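Local coordinates for protein putative fimbriae assembly chaperone (Salmonella typhimurium, PDB 2CO7) that probably acts as a periplasmic folding chaperone that binds fimbrial subunits and holds them ready for assembly into surface fibres, at residues G137-V142 with I206-G211; G144-V149 with M165-V170; N153-E158 with K175-L180. One frame throughout, in Å; residues are numbered along the deposited sequence.

Contact 1. Residues G137-V142 with I206-G211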
ATOM      1  N   GLY B 137      14.724   4.886  22.744  1.00 13.48           N
ATOM      2  CA  GLY B 137      14.424   6.103  22.003  1.00 14.13           C
ATOM      3  C   GLY B 137      13.671   5.821  20.707  1.00 13.80           C
ATOM      4  O   GLY B 137      12.983   4.796  20.563  1.00 14.08           O
ATOM      5  N   THR B 138      13.806   6.760  19.777  1.00 17.02           N
ATOM      6  CA  THR B 138      13.052   6.739  18.521  1.00 17.43           C
ATOM      7  C   THR B 138      14.011   6.886  17.329  1.00 18.47           C
ATOM      8  O   THR B 138      15.147   7.353  17.504  1.00 18.22           O
ATOM      9  CB  THR B 138      12.061   7.914  18.480  1.00 17.36           C
ATOM     10  OG1 THR B 138      12.781   9.163  18.458  1.00 18.19           O
ATOM     11  CG2 THR B 138      11.142   7.882  19.678  1.00 20.86           C
ATOM     12  N   PRO B 139      13.548   6.532  16.121  1.00 19.59           N
ATOM     13  CA  PRO B 139      14.377   6.785  14.916  1.00 20.25           C
ATOM     14  C   PRO B 139      14.802   8.253  14.837  1.00 20.34           C
ATOM     15  O   PRO B 139      15.969   8.534  14.563  1.00 21.67           O
ATOM     16  CB  PRO B 139      13.441   6.381  13.755  1.00 19.98           C
ATOM     17  CG  PRO B 139      12.574   5.220  14.414  1.00 19.23           C
ATOM     18  CD  PRO B 139      12.288   5.827  15.798  1.00 19.52           C
ATOM     19  N   GLU B 140      13.892   9.196  15.109  1.00 20.74           N
ATOM     20  CA  GLU B 140      14.248  10.591  14.882  0.50 19.98           C
ATOM     21  C   GLU B 140      15.347  11.089  15.829  1.00 20.39           C
ATOM     22  O   GLU B 140      16.099  11.988  15.459  1.00 20.35           O
ATOM     23  CB  GLU B 140      13.016  11.500  14.862  0.50 20.41           C
ATOM     24  CG  GLU B 140      12.410  11.798  16.216  0.50 19.56           C
ATOM     25  CD  GLU B 140      11.141  12.670  16.155  0.50 20.09           C
ATOM     26  OE1 GLU B 140      10.944  13.457  15.199  0.50 16.37           O
ATOM     27  OE2 GLU B 140      10.351  12.589  17.118  0.50 22.20           O
ATOM     28  N   ASP B 141      15.474  10.465  17.005  1.00 19.09           N
ATOM     29  CA  ASP B 141      16.561  10.738  17.928  1.00 20.28           C
ATOM     30  C   ASP B 141      17.940  10.520  17.318  1.00 20.15           C
ATOM     31  O   ASP B 141      18.876  11.198  17.696  1.00 19.96           O
ATOM     32  CB  ASP B 141      16.426   9.861  19.163  1.00 20.98           C
ATOM     33  CG  ASP B 141      15.252  10.243  20.038  1.00 23.46           C
ATOM     34  OD1 ASP B 141      14.846   9.379  20.866  1.00 21.83           O
ATOM     35  OD2 ASP B 141      14.750  11.408  19.920  1.00 19.79           O
ATOM     36  N   VAL B 142      18.039   9.549  16.405  1.00 21.07           N
ATOM     37  CA  VAL B 142      19.323   9.119  15.812  1.00 22.42           C
ATOM     38  C   VAL B 142      19.378   9.257  14.292  1.00 22.70           C
ATOM     39  O   VAL B 142      20.337   8.767  13.665  1.00 23.50           O
ATOM     40  CB  VAL B 142      19.752   7.655  16.255  1.00 21.22           C
ATOM     41  CG1 VAL B 142      20.077   7.618  17.770  1.00 22.53           C
ATOM     42  CG2 VAL B 142      18.684   6.606  15.940  1.00 22.30           C
ATOM     43  N   ILE B 206       9.333   9.967   8.936  1.00 19.22           N
ATOM     44  CA  ILE B 206       7.976   9.863   9.426  1.00 18.19           C
ATOM     45  C   ILE B 206       8.111   9.284  10.850  1.00 18.15           C
ATOM     46  O   ILE B 206       8.759   8.238  11.047  1.00 18.03           O
ATOM     47  CB  ILE B 206       7.115   8.959   8.543  1.00 19.00           C
ATOM     48  CG1 ILE B 206       7.111   9.454   7.078  1.00 20.21           C
ATOM     49  CG2 ILE B 206       5.652   8.922   9.087  1.00 16.52           C
ATOM     50  CD1 ILE B 206       6.357   8.486   6.155  1.00 18.15           C
ATOM     51  N   THR B 207       7.563  10.005  11.829  1.00 17.77           N
ATOM     52  CA  THR B 207       7.703   9.623  13.247  1.00 19.15           C
ATOM     53  C   THR B 207       6.816   8.440  13.620  1.00 19.31           C
ATOM     54  O   THR B 207       5.972   8.008  12.815  1.00 19.94           O
ATOM     55  CB  THR B 207       7.370  10.805  14.221  1.00 18.97           C
ATOM     56  OG1 THR B 207       5.937  10.979  14.338  1.00 19.76           O
ATOM     57  CG2 THR B 207       8.038  12.112  13.755  1.00 21.37           C
ATOM     58  N   ASP B 208       6.986   7.922  14.845  1.00 18.47           N
ATOM     59  CA  ASP B 208       6.100   6.900  15.383  1.00 18.72           C
ATOM     60  C   ASP B 208       4.625   7.285  15.392  1.00 20.29           C
ATOM     61  O   ASP B 208       3.754   6.410  15.455  1.00 20.46           O
ATOM     62  CB  ASP B 208       6.536   6.502  16.798  1.00 18.32           C
ATOM     63  CG  ASP B 208       7.922   5.873  16.842  1.00 18.94           C
ATOM     64  OD1 ASP B 208       8.598   6.052  17.874  1.00 21.38           O
ATOM     65  OD2 ASP B 208       8.341   5.174  15.892  1.00 19.29           O
ATOM     66  N   PHE B 209       4.354   8.590  15.329  1.00 19.24           N
ATOM     67  CA  PHE B 209       3.000   9.124  15.417  1.00 20.09           C
ATOM     68  C   PHE B 209       2.468   9.673  14.095  1.00 19.78           C
ATOM     69  O   PHE B 209       1.424  10.307  14.070  1.00 20.25           O
ATOM     70  CB  PHE B 209       2.926  10.133  16.565  1.00 20.68           C
ATOM     71  CG  PHE B 209       3.451   9.565  17.839  1.00 20.65           C
ATOM     72  CD1 PHE B 209       2.658   8.703  18.586  1.00 23.62           C
ATOM     73  CD2 PHE B 209       4.768   9.830  18.247  1.00 21.55           C
ATOM     74  CE1 PHE B 209       3.141   8.131  19.745  1.00 23.83           C
ATOM     75  CE2 PHE B 209       5.261   9.246  19.407  1.00 21.19           C
ATOM     76  CZ  PHE B 209       4.433   8.397  20.144  1.00 21.86           C
ATOM     77  N   GLY B 210       3.198   9.413  13.011  1.00 20.02           N
ATOM     78  CA  GLY B 210       2.689   9.648  11.650  1.00 20.93           C
ATOM     79  C   GLY B 210       2.997  10.947  10.954  1.00 21.67           C
ATOM     80  O   GLY B 210       2.739  11.080   9.745  1.00 21.92           O
ATOM     81  N   GLY B 211       3.487  11.929  11.712  1.00 21.28           N
ATOM     82  CA  GLY B 211       3.820  13.242  11.164  1.00 21.00           C
ATOM     83  C   GLY B 211       5.280  13.182  10.760  1.00 21.57           C
ATOM     84  O   GLY B 211       5.914  12.141  10.882  1.00 18.38           O
TER

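Contact 2. Residues G144-V149 with M165-V170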
ATOM      1  N   GLY B 144      20.006  11.742  12.403  1.00 26.20           N
ATOM      2  CA  GLY B 144      21.191  12.505  12.000  1.00 26.74           C
ATOM      3  C   GLY B 144      22.432  11.631  11.859  1.00 26.84           C
ATOM      4  O   GLY B 144      23.507  12.126  11.491  1.00 27.69           O
ATOM      5  N   ASN B 145      22.306  10.333  12.153  1.00 26.04           N
ATOM      6  CA  ASN B 145      23.442   9.426  11.976  1.00 25.65           C
ATOM      7  C   ASN B 145      23.472   8.687  10.666  1.00 24.27           C
ATOM      8  O   ASN B 145      24.385   7.901  10.431  1.00 23.27           O
ATOM      9  CB  ASN B 145      23.563   8.477  13.141  1.00 26.81           C
ATOM     10  CG  ASN B 145      23.975   9.192  14.391  1.00 27.22           C
ATOM     11  OD1 ASN B 145      24.464  10.333  14.343  1.00 28.46           O
ATOM     12  ND2 ASN B 145      23.788   8.547  15.516  1.00 31.21           N
ATOM     13  N   LEU B 146      22.496   8.985   9.807  1.00 22.79           N
ATOM     14  CA  LEU B 146      22.470   8.448   8.451  1.00 21.55           C
ATOM     15  C   LEU B 146      23.682   8.977   7.717  1.00 21.03           C
ATOM     16  O   LEU B 146      24.042  10.126   7.910  1.00 20.94           O
ATOM     17  CB  LEU B 146      21.190   8.858   7.720  1.00 22.01           C
ATOM     18  CG  LEU B 146      19.903   8.311   8.347  1.00 22.72           C
ATOM     19  CD1 LEU B 146      18.730   8.435   7.392  1.00 27.67           C
ATOM     20  CD2 LEU B 146      20.082   6.861   8.760  1.00 24.67           C
ATOM     21  N   ARG B 147      24.331   8.125   6.928  1.00 19.99           N
ATOM     22  CA  ARG B 147      25.513   8.527   6.143  1.00 20.68           C
ATOM     23  C   ARG B 147      25.131   8.470   4.667  1.00 19.69           C
ATOM     24  O   ARG B 147      24.518   7.504   4.232  1.00 20.60           O
ATOM     25  CB  ARG B 147      26.694   7.593   6.439  1.00 20.29           C
ATOM     26  CG  ARG B 147      27.982   8.046   5.765  1.00 24.00           C
ATOM     27  CD  ARG B 147      29.230   7.417   6.349  1.00 32.38           C
ATOM     28  NE  ARG B 147      29.639   6.303   5.510  1.00 40.55           N
ATOM     29  CZ  ARG B 147      30.694   6.276   4.703  1.00 39.93           C
ATOM     30  NH1 ARG B 147      31.544   7.299   4.613  1.00 43.74           N
ATOM     31  NH2 ARG B 147      30.914   5.178   3.997  1.00 42.41           N
ATOM     32  N   TRP B 148      25.493   9.495   3.904  1.00 19.71           N
ATOM     33  CA  TRP B 148      25.129   9.589   2.501  1.00 19.32           C
ATOM     34  C   TRP B 148      26.382   9.607   1.659  1.00 19.73           C
ATOM     35  O   TRP B 148      27.414  10.209   2.025  1.00 18.65           O
ATOM     36  CB  TRP B 148      24.246  10.832   2.235  1.00 19.08           C
ATOM     37  CG  TRP B 148      22.950  10.876   3.064  1.00 20.40           C
ATOM     38  CD1 TRP B 148      22.826  11.230   4.386  1.00 18.71           C
ATOM     39  CD2 TRP B 148      21.620  10.570   2.608  1.00 19.15           C
ATOM     40  NE1 TRP B 148      21.507  11.154   4.775  1.00 21.98           N
ATOM     41  CE2 TRP B 148      20.745  10.754   3.706  1.00 20.34           C
ATOM     42  CE3 TRP B 148      21.081  10.167   1.370  1.00 19.81           C
ATOM     43  CZ2 TRP B 148      19.358  10.562   3.606  1.00 19.79           C
ATOM     44  CZ3 TRP B 148      19.705   9.973   1.273  1.00 19.67           C
ATOM     45  CH2 TRP B 148      18.863  10.151   2.391  1.00 19.67           C
ATOM     46  N   VAL B 149      26.316   8.920   0.529  1.00 19.99           N
ATOM     47  CA  VAL B 149      27.433   8.866  -0.391  1.00 20.68           C
ATOM     48  C   VAL B 149      26.822   9.119  -1.760  1.00 21.17           C
ATOM     49  O   VAL B 149      25.791   8.537  -2.092  1.00 20.53           O
ATOM     50  CB  VAL B 149      28.145   7.489  -0.332  1.00 20.43           C
ATOM     51  CG1 VAL B 149      29.378   7.470  -1.223  1.00 21.55           C
ATOM     52  CG2 VAL B 149      28.529   7.146   1.094  1.00 22.25           C
ATOM     53  N   MET B 165      14.108   3.330   9.030  1.00 18.43           N
ATOM     54  CA  MET B 165      14.182   4.772   8.774  1.00 18.97           C
ATOM     55  C   MET B 165      13.233   5.070   7.616  1.00 19.62           C
ATOM     56  O   MET B 165      13.497   4.742   6.459  1.00 19.63           O
ATOM     57  CB  MET B 165      15.636   5.173   8.437  1.00 20.60           C
ATOM     58  CG  MET B 165      16.552   5.226   9.650  1.00 19.53           C
ATOM     59  SD  MET B 165      16.148   6.676  10.696  1.00 20.48           S
ATOM     60  CE  MET B 165      17.185   6.381  12.144  1.00 22.63           C
ATOM     61  N   ASN B 166      12.094   5.646   7.952  1.00 18.94           N
ATOM     62  CA  ASN B 166      11.056   5.852   6.983  1.00 19.68           C
ATOM     63  C   ASN B 166      11.210   7.287   6.540  1.00 20.13           C
ATOM     64  O   ASN B 166      10.725   8.193   7.200  1.00 20.40           O
ATOM     65  CB  ASN B 166       9.706   5.553   7.644  1.00 21.19           C
ATOM     66  CG  ASN B 166       9.603   4.097   8.044  1.00 22.52           C
ATOM     67  OD1 ASN B 166       9.615   3.199   7.181  1.00 21.66           O
ATOM     68  ND2 ASN B 166       9.562   3.838   9.353  1.00 22.76           N
ATOM     69  N   LEU B 167      11.912   7.482   5.427  1.00 19.93           N
ATOM     70  CA  LEU B 167      12.296   8.825   5.013  1.00 21.31           C
ATOM     71  C   LEU B 167      11.187   9.534   4.235  1.00 21.12           C
ATOM     72  O   LEU B 167      10.479   8.931   3.441  1.00 21.32           O
ATOM     73  CB  LEU B 167      13.597   8.813   4.200  1.00 22.45           C
ATOM     74  CG  LEU B 167      14.955   8.645   4.929  1.00 25.21           C
ATOM     75  CD1 LEU B 167      14.913   8.428   6.453  1.00 29.23           C
ATOM     76  CD2 LEU B 167      15.687   7.521   4.228  1.00 30.48           C
ATOM     77  N   ALA B 168      11.009  10.820   4.531  1.00 22.13           N
ATOM     78  CA  ALA B 168      10.102  11.662   3.758  1.00 21.79           C
ATOM     79  C   ALA B 168      10.804  12.967   3.380  1.00 21.72           C
ATOM     80  O   ALA B 168      11.813  13.348   4.003  1.00 21.51           O
ATOM     81  CB  ALA B 168       8.840  11.931   4.551  1.00 23.05           C
ATOM     82  N   SER B 169      10.276  13.630   2.351  1.00 21.62           N
ATOM     83  CA  SER B 169      10.701  14.989   1.955  1.00 21.12           C
ATOM     84  C   SER B 169      12.219  15.077   1.764  1.00 20.95           C
ATOM     85  O   SER B 169      12.843  16.060   2.170  1.00 21.16           O
ATOM     86  CB  SER B 169      10.225  16.014   2.994  1.00 21.94           C
ATOM     87  OG  SER B 169       8.794  16.136   3.017  1.00 23.93           O
ATOM     88  N   VAL B 170      12.812  14.030   1.176  1.00 20.01           N
ATOM     89  CA  VAL B 170      14.247  14.019   0.812  1.00 18.70           C
ATOM     90  C   VAL B 170      14.599  14.938  -0.395  1.00 18.68           C
ATOM     91  O   VAL B 170      13.969  14.845  -1.450  1.00 17.47           O
ATOM     92  CB  VAL B 170      14.746  12.572   0.487  1.00 18.74           C
ATOM     93  CG1 VAL B 170      16.230  12.573   0.216  1.00 18.89           C
ATOM     94  CG2 VAL B 170      14.417  11.587   1.610  1.00 20.02           C
TER

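Contact 3. Residues N153-E158 with K175-L180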
ATOM      1  N   ASN B 153      25.326   9.280 -10.710  1.00 27.63           N
ATOM      2  CA  ASN B 153      23.890   9.441 -10.507  1.00 27.89           C
ATOM      3  C   ASN B 153      23.374   8.651  -9.301  1.00 27.20           C
ATOM      4  O   ASN B 153      22.177   8.646  -9.018  1.00 27.84           O
ATOM      5  CB  ASN B 153      23.120   9.070 -11.783  1.00 28.24           C
ATOM      6  CG  ASN B 153      21.786   9.817 -11.909  1.00 29.86           C
ATOM      7  OD1 ASN B 153      20.844   9.318 -12.535  1.00 31.59           O
ATOM      8  ND2 ASN B 153      21.705  11.016 -11.318  1.00 29.96           N
ATOM      9  N   LYS B 154      24.280   8.013  -8.568  1.00 26.77           N
ATOM     10  CA  LYS B 154      23.866   7.116  -7.473  1.00 25.60           C
ATOM     11  C   LYS B 154      23.925   7.789  -6.112  1.00 24.87           C
ATOM     12  O   LYS B 154      24.925   8.415  -5.758  1.00 25.17           O
ATOM     13  CB  LYS B 154      24.665   5.808  -7.493  1.00 25.86           C
ATOM     14  CG  LYS B 154      24.611   5.113  -8.843  1.00 27.38           C
ATOM     15  CD  LYS B 154      24.643   3.619  -8.739  1.00 30.56           C
ATOM     16  CE  LYS B 154      24.378   3.008 -10.103  1.00 33.56           C
ATOM     17  NZ  LYS B 154      24.024   1.562 -10.006  1.00 36.37           N
ATOM     18  N   LEU B 155      22.835   7.665  -5.366  1.00 23.55           N
ATOM     19  CA  LEU B 155      22.736   8.254  -4.058  1.00 22.36           C
ATOM     20  C   LEU B 155      22.560   7.074  -3.138  1.00 21.12           C
ATOM     21  O   LEU B 155      21.618   6.314  -3.297  1.00 20.34           O
ATOM     22  CB  LEU B 155      21.494   9.140  -3.969  1.00 23.40           C
ATOM     23  CG  LEU B 155      21.403  10.396  -3.070  1.00 25.78           C
ATOM     24  CD1 LEU B 155      20.058  10.421  -2.363  1.00 23.65           C
ATOM     25  CD2 LEU B 155      22.566  10.610  -2.095  1.00 24.44           C
ATOM     26  N   LYS B 156      23.449   6.930  -2.165  1.00 20.26           N
ATOM     27  CA  LYS B 156      23.334   5.835  -1.216  1.00 19.35           C
ATOM     28  C   LYS B 156      23.169   6.430   0.159  1.00 18.42           C
ATOM     29  O   LYS B 156      23.878   7.372   0.527  1.00 18.06           O
ATOM     30  CB  LYS B 156      24.574   4.931  -1.288  1.00 19.13           C
ATOM     31  CG  LYS B 156      24.586   3.719  -0.331  1.00 19.71           C
ATOM     32  CD  LYS B 156      25.934   2.984  -0.488  1.00 21.84           C
ATOM     33  CE  LYS B 156      25.991   1.674   0.287  1.00 25.37           C
ATOM     34  NZ  LYS B 156      27.333   0.997   0.073  1.00 26.21           N
ATOM     35  N   VAL B 157      22.232   5.862   0.899  1.00 18.41           N
ATOM     36  CA  VAL B 157      21.991   6.202   2.295  1.00 17.71           C
ATOM     37  C   VAL B 157      22.328   4.976   3.129  1.00 18.03           C
ATOM     38  O   VAL B 157      21.910   3.853   2.795  1.00 18.63           O
ATOM     39  CB  VAL B 157      20.518   6.662   2.532  1.00 17.64           C
ATOM     40  CG1 VAL B 157      19.546   5.582   2.127  1.00 17.72           C
ATOM     41  CG2 VAL B 157      20.302   7.069   3.995  1.00 17.53           C
ATOM     42  N   GLU B 158      23.093   5.204   4.189  1.00 17.85           N
ATOM     43  CA  GLU B 158      23.576   4.154   5.057  1.00 17.63           C
ATOM     44  C   GLU B 158      22.980   4.380   6.432  1.00 18.54           C
ATOM     45  O   GLU B 158      23.135   5.448   7.013  1.00 18.82           O
ATOM     46  CB  GLU B 158      25.113   4.151   5.116  1.00 18.16           C
ATOM     47  CG  GLU B 158      25.684   4.159   3.696  1.00 18.87           C
ATOM     48  CD  GLU B 158      27.181   4.227   3.618  1.00 21.42           C
ATOM     49  OE1 GLU B 158      27.823   4.655   4.595  1.00 22.12           O
ATOM     50  OE2 GLU B 158      27.696   3.848   2.555  1.00 23.18           O
ATOM     51  N   LYS B 175      16.695  19.577  -5.009  1.00 21.68           N
ATOM     52  CA  LYS B 175      15.883  18.789  -5.943  1.00 22.11           C
ATOM     53  C   LYS B 175      15.270  17.610  -5.183  1.00 22.70           C
ATOM     54  O   LYS B 175      16.013  16.853  -4.547  1.00 22.62           O
ATOM     55  CB  LYS B 175      16.723  18.252  -7.122  1.00 22.48           C
ATOM     56  CG  LYS B 175      17.853  19.177  -7.647  1.00 22.50           C
ATOM     57  CD  LYS B 175      17.451  20.054  -8.828  1.00 24.81           C
ATOM     58  CE  LYS B 175      18.538  21.094  -9.129  1.00 23.84           C
ATOM     59  NZ  LYS B 175      19.917  20.514  -9.000  1.00 24.80           N
ATOM     60  N   PRO B 176      13.925  17.468  -5.220  1.00 23.11           N
ATOM     61  CA  PRO B 176      13.215  16.331  -4.609  1.00 23.50           C
ATOM     62  C   PRO B 176      13.644  14.961  -5.141  1.00 23.87           C
ATOM     63  O   PRO B 176      13.712  14.750  -6.347  1.00 23.71           O
ATOM     64  CB  PRO B 176      11.744  16.611  -4.957  1.00 23.11           C
ATOM     65  CG  PRO B 176      11.689  18.067  -5.099  1.00 23.74           C
ATOM     66  CD  PRO B 176      12.966  18.419  -5.808  1.00 23.67           C
ATOM     67  N   ILE B 177      13.950  14.055  -4.214  1.00 24.85           N
ATOM     68  CA  ILE B 177      14.275  12.673  -4.515  1.00 25.87           C
ATOM     69  C   ILE B 177      13.041  11.844  -4.190  1.00 27.23           C
ATOM     70  O   ILE B 177      12.611  11.785  -3.038  1.00 28.11           O
ATOM     71  CB  ILE B 177      15.423  12.166  -3.595  1.00 26.15           C
ATOM     72  CG1 ILE B 177      16.704  12.990  -3.797  1.00 25.73           C
ATOM     73  CG2 ILE B 177      15.654  10.661  -3.770  1.00 25.25           C
ATOM     74  CD1 ILE B 177      17.213  13.036  -5.230  1.00 25.60           C
ATOM     75  N   THR B 178      12.473  11.195  -5.192  1.00 27.80           N
ATOM     76  CA  THR B 178      11.352  10.303  -4.946  1.00 28.78           C
ATOM     77  C   THR B 178      11.856   8.887  -5.202  1.00 28.93           C
ATOM     78  O   THR B 178      12.724   8.679  -6.054  1.00 29.61           O
ATOM     79  CB  THR B 178      10.133  10.633  -5.849  1.00 29.01           C
ATOM     80  OG1 THR B 178      10.426  10.291  -7.207  1.00 29.20           O
ATOM     81  CG2 THR B 178       9.784  12.118  -5.777  1.00 30.08           C
ATOM     82  N   GLY B 179      11.349   7.915  -4.455  1.00 29.11           N
ATOM     83  CA  GLY B 179      11.727   6.526  -4.733  1.00 28.46           C
ATOM     84  C   GLY B 179      12.840   5.925  -3.892  1.00 27.74           C
ATOM     85  O   GLY B 179      13.303   4.830  -4.183  1.00 27.20           O
ATOM     86  N   LEU B 180      13.298   6.626  -2.863  1.00 27.68           N
ATOM     87  CA  LEU B 180      14.109   5.967  -1.845  1.00 28.21           C
ATOM     88  C   LEU B 180      13.127   5.126  -1.019  1.00 27.44           C
ATOM     89  O   LEU B 180      12.186   5.663  -0.467  1.00 27.17           O
ATOM     90  CB  LEU B 180      14.811   6.980  -0.936  1.00 28.41           C
ATOM     91  CG  LEU B 180      16.113   6.601  -0.201  1.00 31.42           C
ATOM     92  CD1 LEU B 180      16.676   7.778   0.609  1.00 34.86           C
ATOM     93  CD2 LEU B 180      16.015   5.369   0.667  1.00 33.76           C
TER

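Contact 1. Residues G137-V142 with I206-G211
With its CG lying beside the backbone N (chi1 -63°), Asp-208 carries its carboxylate out to Thr-138, whose methyl CG2 also sits beside its own backbone N. Thr-138 CG2 and Asp-208 OD1 come within 3.6 Å, a methyl-to-oxygen contact and no hydrogen bond. The other carboxylate oxygen, Asp-208 OD2, faces the proline ring at Pro-139 CD, 4.0 Å away, and its strongest partner is the guanidinium of Arg-131, with which it forms a salt bridge. Glu-140 crosses Thr-207 at a slant; in the conformer described, Glu-140 OE1 lies 3.5 Å from the methyl Thr-207 CG2, but a second conformer exists and this approach is less certain.

No hydrogen bond joins the two segments, and only 155 Å² is buried between them; each is shaped mainly by its own bonds. Thr-138 is the N-cap of the short, weakly bonded helix 139-142, and with Asp-141 it makes a capping box: Thr-138 N donates to Asp-141 OD1 at 3.0 Å, meeting the carboxylate from above its plane, while the return bond from Asp-141 N to Thr-138 OG1 is weak at 3.3 Å. Across the contact, Thr-207 to Gly-210 form a type I beta turn. Phe-209 N donates to Thr-207 OG1 at 3.0 Å, an ST turn; the methyl CG2 is the branch on the Glu-140 side.

This turn, between strands 201-205 and 216-218 of the C-terminal domain, lies at the domain junction: Asp-208 also touches Ile-22 of N-terminal strand 20-24, while Pro-139 of helix 139-142 packs on Phe-163.

Contact 2. Residues G144-V149 with M165-V170
Leu-146 and Met-165 face each other with their CA atoms 9.1 Å apart, and the separation widens to 11.9 Å between the CA atoms of Trp-148 and Val-170, distances that suit side-chain packing and exclude direct backbone pairing. No hydrogen bond crosses; the 196 Å² buried between the segments comes from apolar side chains.

Leu-146 serves two partners with its two methyls. Its CD1 meets Leu-167 CD1 tip to tip at 3.9 Å, whereas Leu-146 CD2 lies 4.0 Å from Met-165 CG, the two chains sliding past each other in opposite directions. Met-165 CG makes the closest approach, and Met-165 SD follows at 4.4 Å from Leu-146 CD2. The bend at the second torsion of Met-165 (chi2 -72°) folds its chain so that the end lies toward helix 139-142, where it packs on Pro-139 and Val-142.

Farther along, the six-membered part of the Trp-148 indole approaches Val-170, with Trp-148 CH2 and Val-170 CG1 4.2 Å apart. Val-170 CG1 stands anti to its backbone N (chi1 -176°) and comes to the indole obliquely. Trp-203 of strand 201-205 also lines this region: its ring meets that of Trp-148 with the planes inclined at about 45°, and both Leu-146 and Val-170 touch it.

All five touching residues are buried. Side chains from strand 147-151 and the residue before it, Leu-146, thus meet those of the opposite sheet, the face-to-face packing of an immunoglobulin-like beta sandwich, here in the C-terminal domain of a PapD-type chaperone.

Contact 3. Residues N153-E158 with K175-L180
Val-157 sets one methyl against the forked end of Leu-180: Val-157 CG1 is 3.8 Å from Leu-180 CD2 and 3.9 Å from Leu-180 CD1, so a single methyl meets both branches almost equally. This is core packing in the immunoglobulin-like C-terminal domain of a pilus chaperone, where strand 154-159 turns alternate side chains inward. The first torsion of Val-157 (chi1 59°) sets CG1 between the backbone N and the carbonyl carbon, and it is this branch, rather than CG2, that is placed against Leu-180. The two side chains cross at a slant, and the CA atoms of Val-157 and Leu-180 remain 8.9 Å apart.

Two residues earlier on the same face, Leu-155 makes a looser approach to Ile-177, with Leu-155 CD1 and Ile-177 CG1 4.5 Å apart. The pairings are wholly apolar; no hydrogen bond crosses, and 144 Å² is buried in total. Leu-155, Val-157 and Leu-180 are buried, while Ile-177 remains partly exposed.

Alternation along the strand puts both pairings on one face. Leu-155 and Val-157 point toward the segment 175-180, whereas the intervening Lys-156 points away from it. Strand 154-159 is the middle member of a three-stranded antiparallel sheet, flanked by 147-151 and 187-191. Leu-191 of the latter touches both Ile-177 and Leu-180, and Ile-177 also packs on Val-170 and Val-172, so the contact joins this sheet to the loop after strand 175-176.

On the outward side of the strand, Lys-156 is fully extended along its chain toward Glu-158. Glu-158 OE1 is bridged to Arg-147 NE, while Lys-156 NZ and Glu-158 OE2 form a long salt bridge at 3.8 Å.

In the fold
All three contacts belong to the C-terminal half of the chaperone. Along the chain, both segments of contact 2 and contact 3 fall between those of contact 1, and those two contacts alternate. Their centres are about 9 Å apart, and adjacent strands 147-151 and 154-159 link them through a probable hydrogen bond of Lys-156 N to Val-149 O (2.8 Å) and through Trp-148, which packs on Leu-155 and Val-157. Contact 1 lies about 12 Å from contact 2, centre to centre, joined by a probable hydrogen bond of Ile-206 N to Asn-166 O (2.8 Å), but about 20 Å from contact 3. Contacts 2 and 3 thus form interior of the C-terminal immunoglobulin-like domain, and contact 1 its junction with the N-terminal one, as in two-domain PapD-type chaperones.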